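Local coordinates for RND efflux system, outer membrane lipoprotein, NodT family (PDB 6U94) that probably serves as the outer-membrane channel component of an RND efflux system, at residues V392-K406 and Q427-K441. Sequence-based numbering, arbitrary orientation.
Sequences VKAQEAMIRDLAETK and QRQLFAAQQLLVTYK
I399 and A433 meet at the middle of an antiparallel coiled-coil pair, where the axes of 392-406 and 427-441, parts of the long helices 362-415 and 421-454, come within 9.1 Å at 155° between their directions. This knobs-into-holes pairing matches the long helical hairpins from which outer membrane factors build their periplasmic barrel. I399 enters a hole formed by L430, A433, Q434 and L437. Its CG1 branch, anti to the carbonyl carbon (chi1 -70°), reaches over A433, so that CD1 lies 3.4 Å from A433 O and also touches L437 CD2. The other branch, CG2, meets L430 CD1 at 3.9 Å, the two side chains crossing nearly perpendicular. In return A433 is a small knob among Q395, M398, I399 and L402; M398 bends at its thioether to bring CE 3.6 Å from A433 CB, while L402 CD1 approaches the same methyl from the next turn.

Toward the N-terminal end of 392-406, L437 inserts between V392 and E396, its CD1 contacting V392 CG1 and, at 3.7 Å, E396 CG. The amide group of Q395, bent at chi2, stands at the edge of the Y440 ring, steeply inclined to it (68°). E396 OE2 and K441 NZ, 4.2 Å apart, fall short of a salt bridge. At the other end K406, whose NZ makes a salt bridge with D410, runs its aliphatic chain past L430, with CD 4.1 Å from L430 CD2.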
loop_
_atom_site.group_PDB
_atom_site.type_symbol
_atom_site.label_atom_id
_atom_site.label_comp_id
_atom_site.label_asym_id
_atom_site.label_seq_id
_atom_site.Cartn_x
_atom_site.Cartn_y
_atom_site.Cartn_z
ATOM N N VAL A 392 9.783 6.449 -8.944
ATOM C CA VAL A 392 8.953 7.421 -9.652
ATOM C C VAL A 392 9.827 8.477 -10.325
ATOM O O VAL A 392 9.652 8.789 -11.510
ATOM C CB VAL A 392 7.939 8.061 -8.686
ATOM C CG1 VAL A 392 7.254 9.246 -9.339
ATOM C CG2 VAL A 392 6.907 7.033 -8.240
ATOM N N LYS A 393 10.784 9.038 -9.580
ATOM C CA LYS A 393 11.652 10.069 -10.144
ATOM C C LYS A 393 12.530 9.510 -11.257
ATOM O O LYS A 393 12.770 10.186 -12.264
ATOM C CB LYS A 393 12.506 10.696 -9.041
ATOM C CG LYS A 393 11.715 11.599 -8.109
ATOM C CD LYS A 393 12.461 11.845 -6.809
ATOM C CE LYS A 393 11.649 12.708 -5.851
ATOM N NZ LYS A 393 11.590 14.131 -6.287
ATOM N N ALA A 394 13.017 8.279 -11.095
ATOM C CA ALA A 394 13.797 7.654 -12.157
ATOM C C ALA A 394 12.945 7.422 -13.397
ATOM O O ALA A 394 13.391 7.673 -14.524
ATOM C CB ALA A 394 14.400 6.341 -11.666
ATOM N N GLN A 395 11.711 6.951 -13.207
ATOM C CA GLN A 395 10.832 6.704 -14.342
ATOM C C GLN A 395 10.455 8.000 -15.048
ATOM O O GLN A 395 10.233 8.000 -16.263
ATOM C CB GLN A 395 9.578 5.961 -13.877
ATOM C CG GLN A 395 8.842 5.214 -14.974
ATOM C CD GLN A 395 9.590 3.979 -15.451
ATOM O OE1 GLN A 395 9.314 3.452 -16.528
ATOM N NE2 GLN A 395 10.535 3.506 -14.644
ATOM N N GLU A 396 10.379 9.110 -14.310
ATOM C CA GLU A 396 10.018 10.381 -14.928
ATOM C C GLU A 396 11.153 10.921 -15.792
ATOM O O GLU A 396 10.909 11.454 -16.881
ATOM C CB GLU A 396 9.622 11.393 -13.854
ATOM C CG GLU A 396 8.228 11.162 -13.286
ATOM C CD GLU A 396 7.907 12.075 -12.119
ATOM O OE1 GLU A 396 8.850 12.590 -11.483
ATOM O OE2 GLU A 396 6.707 12.277 -11.839
ATOM N N ALA A 397 12.399 10.794 -15.325
ATOM C CA ALA A 397 13.533 11.206 -16.146
ATOM C C ALA A 397 13.705 10.284 -17.345
ATOM O O ALA A 397 14.143 10.727 -18.413
ATOM C CB ALA A 397 14.811 11.239 -15.307
ATOM N N MET A 398 13.358 9.004 -17.191
ATOM C CA MET A 398 13.394 8.089 -18.327
ATOM C C MET A 398 12.344 8.468 -19.363
ATOM O O MET A 398 12.624 8.483 -20.568
ATOM C CB MET A 398 13.188 6.653 -17.846
ATOM C CG MET A 398 13.828 5.595 -18.727
ATOM S SD MET A 398 13.659 3.934 -18.041
ATOM C CE MET A 398 11.923 3.623 -18.332
ATOM N N ILE A 399 11.133 8.795 -18.906
ATOM C CA ILE A 399 10.084 9.258 -19.811
ATOM C C ILE A 399 10.487 10.572 -20.467
ATOM O O ILE A 399 10.110 10.847 -21.613
ATOM C CB ILE A 399 8.747 9.382 -19.046
ATOM C CG1 ILE A 399 8.220 7.992 -18.683
ATOM C CG2 ILE A 399 7.705 10.147 -19.854
ATOM C CD1 ILE A 399 7.067 8.015 -17.692
ATOM N N ARG A 400 11.279 11.391 -19.769
ATOM C CA ARG A 400 11.727 12.654 -20.348
ATOM C C ARG A 400 12.680 12.420 -21.518
ATOM O O ARG A 400 12.610 13.125 -22.531
ATOM C CB ARG A 400 12.394 13.515 -19.275
ATOM C CG ARG A 400 12.553 14.973 -19.665
ATOM C CD ARG A 400 13.143 15.803 -18.532
ATOM N NE ARG A 400 12.722 15.323 -17.218
ATOM C CZ ARG A 400 13.559 14.906 -16.272
ATOM N NH1 ARG A 400 14.869 14.927 -16.488
ATOM N NH2 ARG A 400 13.089 14.479 -15.108
ATOM N N ASP A 401 13.572 11.433 -21.400
ATOM C CA ASP A 401 14.518 11.148 -22.474
ATOM C C ASP A 401 13.853 10.414 -23.633
ATOM O O ASP A 401 14.143 10.703 -24.799
ATOM C CB ASP A 401 15.694 10.331 -21.939
ATOM C CG ASP A 401 16.610 11.144 -21.047
ATOM O OD1 ASP A 401 16.712 12.370 -21.258
ATOM O OD2 ASP A 401 17.232 10.556 -20.136
ATOM N N LEU A 402 12.961 9.465 -23.331
ATOM C CA LEU A 402 12.275 8.729 -24.389
ATOM C C LEU A 402 11.368 9.645 -25.200
ATOM O O LEU A 402 11.237 9.477 -26.417
ATOM C CB LEU A 402 11.475 7.572 -23.795
ATOM C CG LEU A 402 12.281 6.478 -23.092
ATOM C CD1 LEU A 402 11.364 5.567 -22.297
ATOM C CD2 LEU A 402 13.090 5.677 -24.097
ATOM N N ALA A 403 10.730 10.617 -24.541
ATOM C CA ALA A 403 9.903 11.581 -25.260
ATOM C C ALA A 403 10.731 12.367 -26.271
ATOM O O ALA A 403 10.304 12.578 -27.411
ATOM C CB ALA A 403 9.221 12.527 -24.274
ATOM N N GLU A 404 11.924 12.811 -25.864
ATOM C CA GLU A 404 12.788 13.553 -26.775
ATOM C C GLU A 404 13.352 12.646 -27.861
ATOM O O GLU A 404 13.474 13.061 -29.020
ATOM C CB GLU A 404 13.915 14.228 -25.993
ATOM C CG GLU A 404 14.993 14.874 -26.855
ATOM C CD GLU A 404 14.526 16.142 -27.554
ATOM O OE1 GLU A 404 13.360 16.550 -27.371
ATOM O OE2 GLU A 404 15.337 16.740 -28.289
ATOM N N THR A 405 13.701 11.406 -27.508
ATOM C CA THR A 405 14.187 10.462 -28.510
ATOM C C THR A 405 13.144 10.233 -29.597
ATOM O O THR A 405 13.459 10.272 -30.792
ATOM C CB THR A 405 14.572 9.140 -27.852
ATOM O OG1 THR A 405 15.611 9.373 -26.897
ATOM C CG2 THR A 405 15.065 8.150 -28.898
ATOM N N LYS A 406 11.891 10.005 -29.196
ATOM C CA LYS A 406 10.822 9.841 -30.173
ATOM C C LYS A 406 10.639 11.098 -31.018
ATOM O O LYS A 406 10.267 11.006 -32.192
ATOM C CB LYS A 406 9.514 9.473 -29.470
ATOM C CG LYS A 406 8.348 9.255 -30.423
ATOM C CD LYS A 406 7.028 9.140 -29.687
ATOM C CE LYS A 406 5.861 9.416 -30.621
ATOM N NZ LYS A 406 5.882 10.818 -31.130
ATOM N N GLN A 427 8.615 4.841 -29.407
ATOM C CA GLN A 427 7.239 4.936 -28.932
ATOM C C GLN A 427 6.881 3.753 -28.042
ATOM O O GLN A 427 6.222 3.921 -27.009
ATOM C CB GLN A 427 6.280 5.023 -30.122
ATOM C CG GLN A 427 4.807 5.163 -29.750
ATOM C CD GLN A 427 4.135 3.831 -29.458
ATOM O OE1 GLN A 427 4.612 2.775 -29.878
ATOM N NE2 GLN A 427 3.029 3.875 -28.725
ATOM N N ARG A 428 7.301 2.548 -28.433
ATOM C CA ARG A 428 6.990 1.357 -27.651
ATOM C C ARG A 428 7.646 1.410 -26.276
ATOM O O ARG A 428 7.054 0.974 -25.280
ATOM C CB ARG A 428 7.426 0.113 -28.427
ATOM C CG ARG A 428 8.143 -0.939 -27.603
ATOM C CD ARG A 428 8.725 -2.034 -28.483
ATOM N NE ARG A 428 10.128 -1.799 -28.811
ATOM C CZ ARG A 428 10.898 -2.673 -29.450
ATOM N NH1 ARG A 428 10.401 -3.841 -29.832
ATOM N NH2 ARG A 428 12.166 -2.384 -29.707
ATOM N N GLN A 429 8.866 1.949 -26.198
ATOM C CA GLN A 429 9.509 2.118 -24.901
ATOM C C GLN A 429 8.868 3.246 -24.105
ATOM O O GLN A 429 8.783 3.165 -22.874
ATOM C CB GLN A 429 11.003 2.387 -25.077
ATOM C CG GLN A 429 11.802 1.196 -25.561
ATOM C CD GLN A 429 13.292 1.473 -25.573
ATOM O OE1 GLN A 429 13.765 2.408 -24.928
ATOM N NE2 GLN A 429 14.041 0.662 -26.312
ATOM N N LEU A 430 8.416 4.302 -24.785
ATOM C CA LEU A 430 7.787 5.420 -24.087
ATOM C C LEU A 430 6.468 4.997 -23.451
ATOM O O LEU A 430 6.214 5.283 -22.275
ATOM C CB LEU A 430 7.574 6.584 -25.055
ATOM C CG LEU A 430 6.808 7.798 -24.524
ATOM C CD1 LEU A 430 7.559 8.455 -23.379
ATOM C CD2 LEU A 430 6.551 8.797 -25.642
ATOM N N PHE A 431 5.620 4.302 -24.215
ATOM C CA PHE A 431 4.329 3.871 -23.691
ATOM C C PHE A 431 4.492 2.878 -22.546
ATOM O O PHE A 431 3.699 2.889 -21.598
ATOM C CB PHE A 431 3.488 3.267 -24.819
ATOM C CG PHE A 431 2.130 2.810 -24.384
ATOM C CD1 PHE A 431 1.312 3.639 -23.635
ATOM C CD2 PHE A 431 1.661 1.554 -24.736
ATOM C CE1 PHE A 431 0.055 3.221 -23.231
ATOM C CE2 PHE A 431 0.403 1.130 -24.339
ATOM C CZ PHE A 431 -0.400 1.965 -23.586
ATOM N N ALA A 432 5.515 2.025 -22.605
ATOM C CA ALA A 432 5.763 1.109 -21.496
ATOM C C ALA A 432 6.218 1.863 -20.254
ATOM O O ALA A 432 5.830 1.518 -19.130
ATOM C CB ALA A 432 6.799 0.061 -21.899
ATOM N N ALA A 433 7.030 2.905 -20.439
ATOM C CA ALA A 433 7.519 3.670 -19.298
ATOM C C ALA A 433 6.421 4.522 -18.678
ATOM O O ALA A 433 6.420 4.735 -17.460
ATOM C CB ALA A 433 8.698 4.547 -19.719
ATOM N N GLN A 434 5.486 5.021 -19.492
ATOM C CA GLN A 434 4.400 5.834 -18.958
ATOM C C GLN A 434 3.439 4.993 -18.124
ATOM O O GLN A 434 2.899 5.471 -17.122
ATOM C CB GLN A 434 3.658 6.531 -20.096
ATOM C CG GLN A 434 4.497 7.553 -20.848
ATOM C CD GLN A 434 3.748 8.182 -22.004
ATOM O OE1 GLN A 434 3.206 7.484 -22.863
ATOM N NE2 GLN A 434 3.707 9.510 -22.028
ATOM N N GLN A 435 3.208 3.743 -18.529
ATOM C CA GLN A 435 2.389 2.850 -17.718
ATOM C C GLN A 435 3.073 2.532 -16.396
ATOM O O GLN A 435 2.428 2.537 -15.343
ATOM C CB GLN A 435 2.088 1.568 -18.491
ATOM C CG GLN A 435 1.250 1.779 -19.740
ATOM C CD GLN A 435 1.211 0.552 -20.629
ATOM O OE1 GLN A 435 1.875 0.504 -21.666
ATOM N NE2 GLN A 435 0.431 -0.447 -20.230
ATOM N N LEU A 436 4.383 2.271 -16.430
ATOM C CA LEU A 436 5.108 1.961 -15.203
ATOM C C LEU A 436 5.083 3.121 -14.221
ATOM O O LEU A 436 5.096 2.900 -13.007
ATOM C CB LEU A 436 6.554 1.582 -15.522
ATOM C CG LEU A 436 6.890 0.092 -15.483
ATOM C CD1 LEU A 436 8.396 -0.115 -15.458
ATOM C CD2 LEU A 436 6.232 -0.565 -14.279
ATOM N N LEU A 437 5.062 4.361 -14.720
ATOM C CA LEU A 437 5.042 5.513 -13.825
ATOM C C LEU A 437 3.784 5.524 -12.963
ATOM O O LEU A 437 3.847 5.829 -11.766
ATOM C CB LEU A 437 5.146 6.806 -14.633
ATOM C CG LEU A 437 5.028 8.110 -13.841
ATOM C CD1 LEU A 437 6.094 8.180 -12.761
ATOM C CD2 LEU A 437 5.126 9.314 -14.773
ATOM N N VAL A 438 2.632 5.203 -13.556
ATOM C CA VAL A 438 1.384 5.188 -12.800
ATOM C C VAL A 438 1.433 4.113 -11.721
ATOM O O VAL A 438 1.078 4.358 -10.564
ATOM C CB VAL A 438 0.184 4.984 -13.742
ATOM C CG1 VAL A 438 -1.104 4.873 -12.943
ATOM C CG2 VAL A 438 0.089 6.127 -14.737
ATOM N N THR A 439 1.892 2.911 -12.083
ATOM C CA THR A 439 1.954 1.819 -11.116
ATOM C C THR A 439 2.910 2.144 -9.974
ATOM O O THR A 439 2.648 1.792 -8.818
ATOM C CB THR A 439 2.374 0.523 -11.806
ATOM O OG1 THR A 439 3.778 0.565 -12.085
ATOM C CG2 THR A 439 1.615 0.341 -13.113
ATOM N N TYR A 440 4.024 2.815 -10.278
ATOM C CA TYR A 440 4.962 3.207 -9.232
ATOM C C TYR A 440 4.389 4.301 -8.341
ATOM O O TYR A 440 4.693 4.345 -7.143
ATOM C CB TYR A 440 6.278 3.679 -9.848
ATOM C CG TYR A 440 7.186 2.574 -10.341
ATOM C CD1 TYR A 440 7.189 1.324 -9.738
ATOM C CD2 TYR A 440 8.052 2.789 -11.411
ATOM C CE1 TYR A 440 8.026 0.315 -10.187
ATOM C CE2 TYR A 440 8.890 1.790 -11.865
ATOM C CZ TYR A 440 8.873 0.556 -11.251
ATOM O OH TYR A 440 9.710 -0.437 -11.708
ATOM N N LYS A 441 3.581 5.202 -8.905
ATOM C CA LYS A 441 2.923 6.207 -8.077
ATOM C C LYS A 441 1.911 5.559 -7.139
ATOM O O LYS A 441 1.819 5.930 -5.963
ATOM C CB LYS A 441 2.244 7.257 -8.956
ATOM C CG LYS A 441 3.201 8.211 -9.658
ATOM C CD LYS A 441 2.440 9.250 -10.464
ATOM C CE LYS A 441 3.372 10.322 -11.003
ATOM N NZ LYS A 441 2.629 11.400 -11.711
#